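Local coordinates for choline binding protein PCPA (Streptococcus pneumoniae, PDB 4CP6) that serves as a pneumococcal vaccine antigen and probably sits on the bacterial surface, attached through choline and presenting a leucine-rich-repeat region, at residues A[18-21]-A[22-25]; A[64-68]-A[69-73]. All coordinates share one frame; numbering follows the deposited sequence.

Contact 1: residues A[18-21]-A[22-25]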
ATOM      1  N   ILE A  18      17.534  33.532   4.076  1.00 18.40           N
ATOM      2  CA  ILE A  18      18.465  32.421   3.930  1.00 17.70           C
ATOM      3  C   ILE A  18      19.772  32.784   4.615  1.00 21.69           C
ATOM      4  O   ILE A  18      20.384  33.811   4.267  1.00 22.06           O
ATOM      5  CB  ILE A  18      18.732  32.037   2.447  1.00 20.28           C
ATOM      6  CG1 ILE A  18      17.442  31.661   1.708  1.00 20.76           C
ATOM      7  CG2 ILE A  18      19.825  30.935   2.308  1.00 22.22           C
ATOM      8  CD1 ILE A  18      16.799  30.298   2.132  1.00 25.83           C
ATOM      9  N   ILE A  19      20.216  31.937   5.561  1.00 18.43           N
ATOM     10  CA  ILE A  19      21.501  32.059   6.244  1.00 17.71           C
ATOM     11  C   ILE A  19      22.341  30.893   5.741  1.00 21.73           C
ATOM     12  O   ILE A  19      21.890  29.746   5.796  1.00 19.96           O
ATOM     13  CB  ILE A  19      21.355  32.029   7.782  1.00 19.98           C
ATOM     14  CG1 ILE A  19      20.469  33.189   8.280  1.00 20.52           C
ATOM     15  CG2 ILE A  19      22.744  32.035   8.458  1.00 20.35           C
ATOM     16  CD1 ILE A  19      19.928  32.965   9.672  1.00 20.40           C
ATOM     17  N   GLN A  20      23.529  31.177   5.192  1.00 20.37           N
ATOM     18  CA  GLN A  20      24.393  30.128   4.674  1.00 19.60           C
ATOM     19  C   GLN A  20      25.644  30.073   5.504  1.00 23.64           C
ATOM     20  O   GLN A  20      26.337  31.092   5.630  1.00 23.44           O
ATOM     21  CB  GLN A  20      24.723  30.341   3.190  1.00 21.34           C
ATOM     22  CG  GLN A  20      25.568  29.210   2.609  1.00 20.46           C
ATOM     23  CD  GLN A  20      25.888  29.418   1.156  1.00 28.59           C
ATOM     24  OE1 GLN A  20      25.004  29.639   0.336  1.00 25.87           O
ATOM     25  NE2 GLN A  20      27.161  29.289   0.795  1.00 30.46           N
ATOM     26  N   GLN A  21      25.920  28.914   6.107  1.00 20.39           N
ATOM     27  CA  GLN A  21      27.102  28.690   6.947  1.00 19.97           C
ATOM     28  C   GLN A  21      27.695  27.341   6.616  1.00 23.18           C
ATOM     29  O   GLN A  21      26.956  26.344   6.582  1.00 21.01           O
ATOM     30  CB  GLN A  21      26.749  28.763   8.441  1.00 20.62           C
ATOM     31  CG  GLN A  21      26.211  30.123   8.876  1.00 21.77           C
ATOM     32  CD  GLN A  21      26.027  30.221  10.372  1.00 26.22           C
ATOM     33  OE1 GLN A  21      26.232  29.256  11.122  1.00 23.88           O
ATOM     34  NE2 GLN A  21      25.684  31.415  10.844  1.00 24.48           N
ATOM     35  N   ASN A  22      29.027  27.300   6.355  1.00 21.79           N
ATOM     36  CA  ASN A  22      29.760  26.086   5.998  1.00 22.20           C
ATOM     37  C   ASN A  22      29.072  25.323   4.847  1.00 26.08           C
ATOM     38  O   ASN A  22      28.919  24.104   4.898  1.00 26.55           O
ATOM     39  CB  ASN A  22      30.015  25.218   7.238  1.00 23.58           C
ATOM     40  CG  ASN A  22      30.959  24.051   7.040  1.00 49.51           C
ATOM     41  OD1 ASN A  22      30.717  22.950   7.544  1.00 45.84           O
ATOM     42  ND2 ASN A  22      32.041  24.249   6.289  1.00 38.82           N
ATOM     43  N   ASN A  23      28.613  26.072   3.833  1.00 24.29           N
ATOM     44  CA  ASN A  23      27.961  25.556   2.626  1.00 25.06           C
ATOM     45  C   ASN A  23      26.683  24.737   2.912  1.00 26.84           C
ATOM     46  O   ASN A  23      26.351  23.783   2.191  1.00 26.84           O
ATOM     47  CB  ASN A  23      28.945  24.804   1.730  1.00 29.41           C
ATOM     48  CG  ASN A  23      29.862  25.758   0.999  1.00 55.11           C
ATOM     49  OD1 ASN A  23      29.519  26.325  -0.045  1.00 56.56           O
ATOM     50  ND2 ASN A  23      31.018  26.020   1.568  1.00 44.36           N
ATOM     51  N   ILE A  24      25.956  25.152   3.958  1.00 20.77           N
ATOM     52  CA  ILE A  24      24.634  24.619   4.285  1.00 18.01           C
ATOM     53  C   ILE A  24      23.736  25.855   4.370  1.00 19.15           C
ATOM     54  O   ILE A  24      24.045  26.798   5.119  1.00 18.41           O
ATOM     55  CB  ILE A  24      24.587  23.768   5.582  1.00 19.73           C
ATOM     56  CG1 ILE A  24      25.491  22.511   5.461  1.00 20.47           C
ATOM     57  CG2 ILE A  24      23.128  23.360   5.921  1.00 19.46           C
ATOM     58  CD1 ILE A  24      25.600  21.604   6.721  1.00 23.69           C
ATOM     59  N   LYS A  25      22.611  25.841   3.649  1.00 16.01           N
ATOM     60  CA  LYS A  25      21.643  26.923   3.711  1.00 14.88           C
ATOM     61  C   LYS A  25      20.580  26.589   4.745  1.00 18.07           C
ATOM     62  O   LYS A  25      20.160  25.426   4.841  1.00 17.73           O
ATOM     63  CB  LYS A  25      20.968  27.136   2.350  1.00 17.25           C
ATOM     64  CG  LYS A  25      21.918  27.708   1.313  1.00 20.43           C
ATOM     65  CD  LYS A  25      21.260  27.788  -0.061  1.00 25.33           C
ATOM     66  CE  LYS A  25      22.134  28.467  -1.099  1.00 30.32           C
ATOM     67  NZ  LYS A  25      23.375  27.685  -1.369  1.00 36.52           N
TER
HETATM   68  O   HOH W   1      29.037  28.956   3.134  1.00 29.25           O
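The side-chain amide of Q20 is held at its oxygen by K25 and at its nitrogen by a water bridging to N23. At the oxygen end the K25 ammonium donates from above the carbonyl plane, 50° out of it, with NZ of K25 3.1 Å from OE1 of Q20. At the nitrogen end NE2 of Q20 gives a 3.0 Å bond to the water, which also accepts a hydrogen bond from the backbone N of N23. The N23 amide crosses nearby, its plane turned 40° from that of Q20, without a direct bond between the two. With CG of Q20 anti to the backbone N (chi1 -177°) and the chain extended beyond it, the amide stands alongside the K25 side chain, which bends at its last torsion to bring NZ round to OE1. A long neutral amide suits this exposed spot, since it can accept from a lysine and donate to water. The aliphatic part of K25 also meets I18, whose CG2 lies 4.0 Å from CB of K25. Below the side chains, the Q21 and I24 backbones bond both ways, N of Q21 to O of I24 being 3.0 Å. The amide of Q21 finds its partner in the next hairpin, at T65. N22 and N23 both adopt left-handed backbone angles, which asparagine tolerates well, and they form the two-residue loop of a tight beta hairpin.

Contact 2: residues A[64-68]-A[69-73]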
ATOM      1  N   ILE A  64      22.504  27.527  14.961  1.00 16.18           N
ATOM      2  CA  ILE A  64      23.334  28.444  14.177  1.00 17.64           C
ATOM      3  C   ILE A  64      23.244  29.804  14.831  1.00 20.74           C
ATOM      4  O   ILE A  64      22.223  30.149  15.444  1.00 18.90           O
ATOM      5  CB  ILE A  64      23.078  28.466  12.665  1.00 21.77           C
ATOM      6  CG1 ILE A  64      21.704  29.076  12.344  1.00 21.61           C
ATOM      7  CG2 ILE A  64      23.297  27.063  12.019  1.00 22.63           C
ATOM      8  CD1 ILE A  64      21.551  29.525  10.962  1.00 21.28           C
ATOM      9  N   THR A  65      24.346  30.553  14.772  1.00 17.54           N
ATOM     10  CA  THR A  65      24.345  31.879  15.370  1.00 17.04           C
ATOM     11  C   THR A  65      24.687  32.915  14.323  1.00 19.70           C
ATOM     12  O   THR A  65      25.500  32.650  13.428  1.00 20.40           O
ATOM     13  CB  THR A  65      25.322  31.943  16.551  1.00 25.99           C
ATOM     14  OG1 THR A  65      26.642  31.675  16.068  1.00 31.72           O
ATOM     15  CG2 THR A  65      24.952  30.977  17.664  1.00 21.09           C
ATOM     16  N   VAL A  66      24.038  34.085  14.411  1.00 17.33           N
ATOM     17  CA  VAL A  66      24.304  35.201  13.501  1.00 19.12           C
ATOM     18  C   VAL A  66      24.383  36.422  14.410  1.00 22.14           C
ATOM     19  O   VAL A  66      23.356  36.849  14.964  1.00 21.12           O
ATOM     20  CB  VAL A  66      23.247  35.361  12.373  1.00 23.91           C
ATOM     21  CG1 VAL A  66      23.622  36.503  11.428  1.00 24.04           C
ATOM     22  CG2 VAL A  66      23.080  34.057  11.594  1.00 23.98           C
ATOM     23  N   GLY A  67      25.607  36.904  14.644  1.00 20.54           N
ATOM     24  CA  GLY A  67      25.823  38.011  15.570  1.00 19.49           C
ATOM     25  C   GLY A  67      25.375  37.610  16.960  1.00 19.95           C
ATOM     26  O   GLY A  67      25.837  36.593  17.477  1.00 20.03           O
ATOM     27  N   ASP A  68      24.443  38.379  17.569  1.00 15.92           N
ATOM     28  CA  ASP A  68      23.947  38.054  18.902  1.00 14.43           C
ATOM     29  C   ASP A  68      22.625  37.264  18.842  1.00 16.23           C
ATOM     30  O   ASP A  68      21.957  37.117  19.867  1.00 15.39           O
ATOM     31  CB  ASP A  68      23.753  39.337  19.736  1.00 15.15           C
ATOM     32  CG  ASP A  68      23.919  39.130  21.216  1.00 18.53           C
ATOM     33  OD1 ASP A  68      24.481  38.094  21.609  1.00 16.97           O
ATOM     34  OD2 ASP A  68      23.456  39.990  21.989  1.00 22.22           O
ATOM     35  N   LYS A  69      22.283  36.734  17.656  1.00 15.85           N
ATOM     36  CA  LYS A  69      21.040  35.956  17.506  1.00 16.41           C
ATOM     37  C   LYS A  69      21.357  34.469  17.432  1.00 20.39           C
ATOM     38  O   LYS A  69      22.379  34.067  16.885  1.00 19.54           O
ATOM     39  CB  LYS A  69      20.256  36.384  16.265  1.00 19.23           C
ATOM     40  CG  LYS A  69      19.941  37.880  16.208  1.00 22.90           C
ATOM     41  CD  LYS A  69      19.144  38.213  14.964  1.00 30.74           C
ATOM     42  CE  LYS A  69      19.008  39.707  14.795  1.00 40.80           C
ATOM     43  NZ  LYS A  69      17.586  40.103  14.659  1.00 51.80           N
ATOM     44  N   VAL A  70      20.475  33.662  18.001  1.00 16.27           N
ATOM     45  CA  VAL A  70      20.633  32.209  18.022  1.00 15.33           C
ATOM     46  C   VAL A  70      19.406  31.599  17.371  1.00 15.90           C
ATOM     47  O   VAL A  70      18.278  31.872  17.795  1.00 14.93           O
ATOM     48  CB  VAL A  70      20.817  31.708  19.463  1.00 18.29           C
ATOM     49  CG1 VAL A  70      20.903  30.193  19.515  1.00 18.61           C
ATOM     50  CG2 VAL A  70      22.058  32.339  20.098  1.00 18.03           C
ATOM     51  N   PHE A  71      19.643  30.764  16.365  1.00 14.26           N
ATOM     52  CA  PHE A  71      18.563  30.081  15.637  1.00 13.50           C
ATOM     53  C   PHE A  71      18.677  28.571  15.881  1.00 15.53           C
ATOM     54  O   PHE A  71      19.704  27.971  15.583  1.00 15.09           O
ATOM     55  CB  PHE A  71      18.661  30.363  14.142  1.00 14.75           C
ATOM     56  CG  PHE A  71      18.401  31.811  13.814  1.00 15.92           C
ATOM     57  CD1 PHE A  71      17.103  32.277  13.602  1.00 17.92           C
ATOM     58  CD2 PHE A  71      19.458  32.721  13.731  1.00 18.04           C
ATOM     59  CE1 PHE A  71      16.867  33.625  13.303  1.00 19.32           C
ATOM     60  CE2 PHE A  71      19.224  34.060  13.424  1.00 20.78           C
ATOM     61  CZ  PHE A  71      17.926  34.514  13.249  1.00 19.13           C
ATOM     62  N   THR A  72      17.638  27.975  16.479  1.00 14.56           N
ATOM     63  CA  THR A  72      17.602  26.536  16.724  1.00 13.36           C
ATOM     64  C   THR A  72      17.084  25.891  15.424  1.00 14.39           C
ATOM     65  O   THR A  72      16.167  26.436  14.802  1.00 15.22           O
ATOM     66  CB  THR A  72      16.671  26.245  17.903  1.00 17.06           C
ATOM     67  OG1 THR A  72      17.226  26.863  19.084  1.00 16.34           O
ATOM     68  CG2 THR A  72      16.545  24.759  18.184  1.00 17.13           C
ATOM     69  N   VAL A  73      17.733  24.796  14.995  1.00 13.31           N
ATOM     70  CA  VAL A  73      17.325  24.066  13.774  1.00 13.25           C
ATOM     71  C   VAL A  73      16.169  23.148  14.208  1.00 14.61           C
ATOM     72  O   VAL A  73      16.401  22.163  14.945  1.00 14.32           O
ATOM     73  CB  VAL A  73      18.491  23.261  13.150  1.00 14.60           C
ATOM     74  CG1 VAL A  73      18.041  22.560  11.866  1.00 15.53           C
ATOM     75  CG2 VAL A  73      19.701  24.171  12.861  1.00 14.24           C
TER
HETATM   76  O   HOH W   2      24.769  34.681  19.124  1.00 26.55           O
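F71 meets the opposite strand along much of its length, and the first touch comes at its root: CB of F71 packs 3.8 Å from CG1 of I64. The ring then turns one edge to the backbone, with CD2 of F71 4.1 Å from O of I64, which lies near the ring plane. Further out, CG2 of V66 approaches the ring obliquely, 4.3 Å from CE2 of F71. Beyond the hairpin, the F71 side chain also packs on V28, V31 and V38. A flat aromatic suits this place, as it can bridge I64 and V66 on one strand while packing against neighbouring strands. I64 takes a less usual first torsion, chi1 69°, which swings CG1 between its backbone N and carbonyl carbon, where it meets CB of F71. The two strands form a beta hairpin closed by a type II' turn from V66 to K69. G67 occupies its first corner at positive phi and strongly negative psi, angles that a residue without a side chain adopts readily. Two straight bonds pair I64 with F71, N of F71 to O of I64 measuring 2.8 Å. Nearer the turn, N of K69 bonds O of V66, and CB of K69 rests 3.4 Å from that same oxygen. On the other face T65 and V70 lie side by side, CG2 of T65 touching CG2 of V70 at 4.0 Å.

In the fold
Both contacts are tight beta hairpins with two-residue loops, in one mixed sheet near the N-terminal end of the chain, with centres about 12 Å apart. Contact 1 lies largely at the surface, and its outer face relies on polar side chains and a bridging water. Contact 2 is partly buried, and its inner face is apolar, built from I64, V66 and F71. The hairpins meet directly: I19 packs on I64 and V66, while Q21 donates from NE2 to O of T65, a probable hydrogen bond of 2.9 Å. Strand 69-76 pairs with 106-107, joining contact 2 to the parallel strands of the leucine-rich-repeat region.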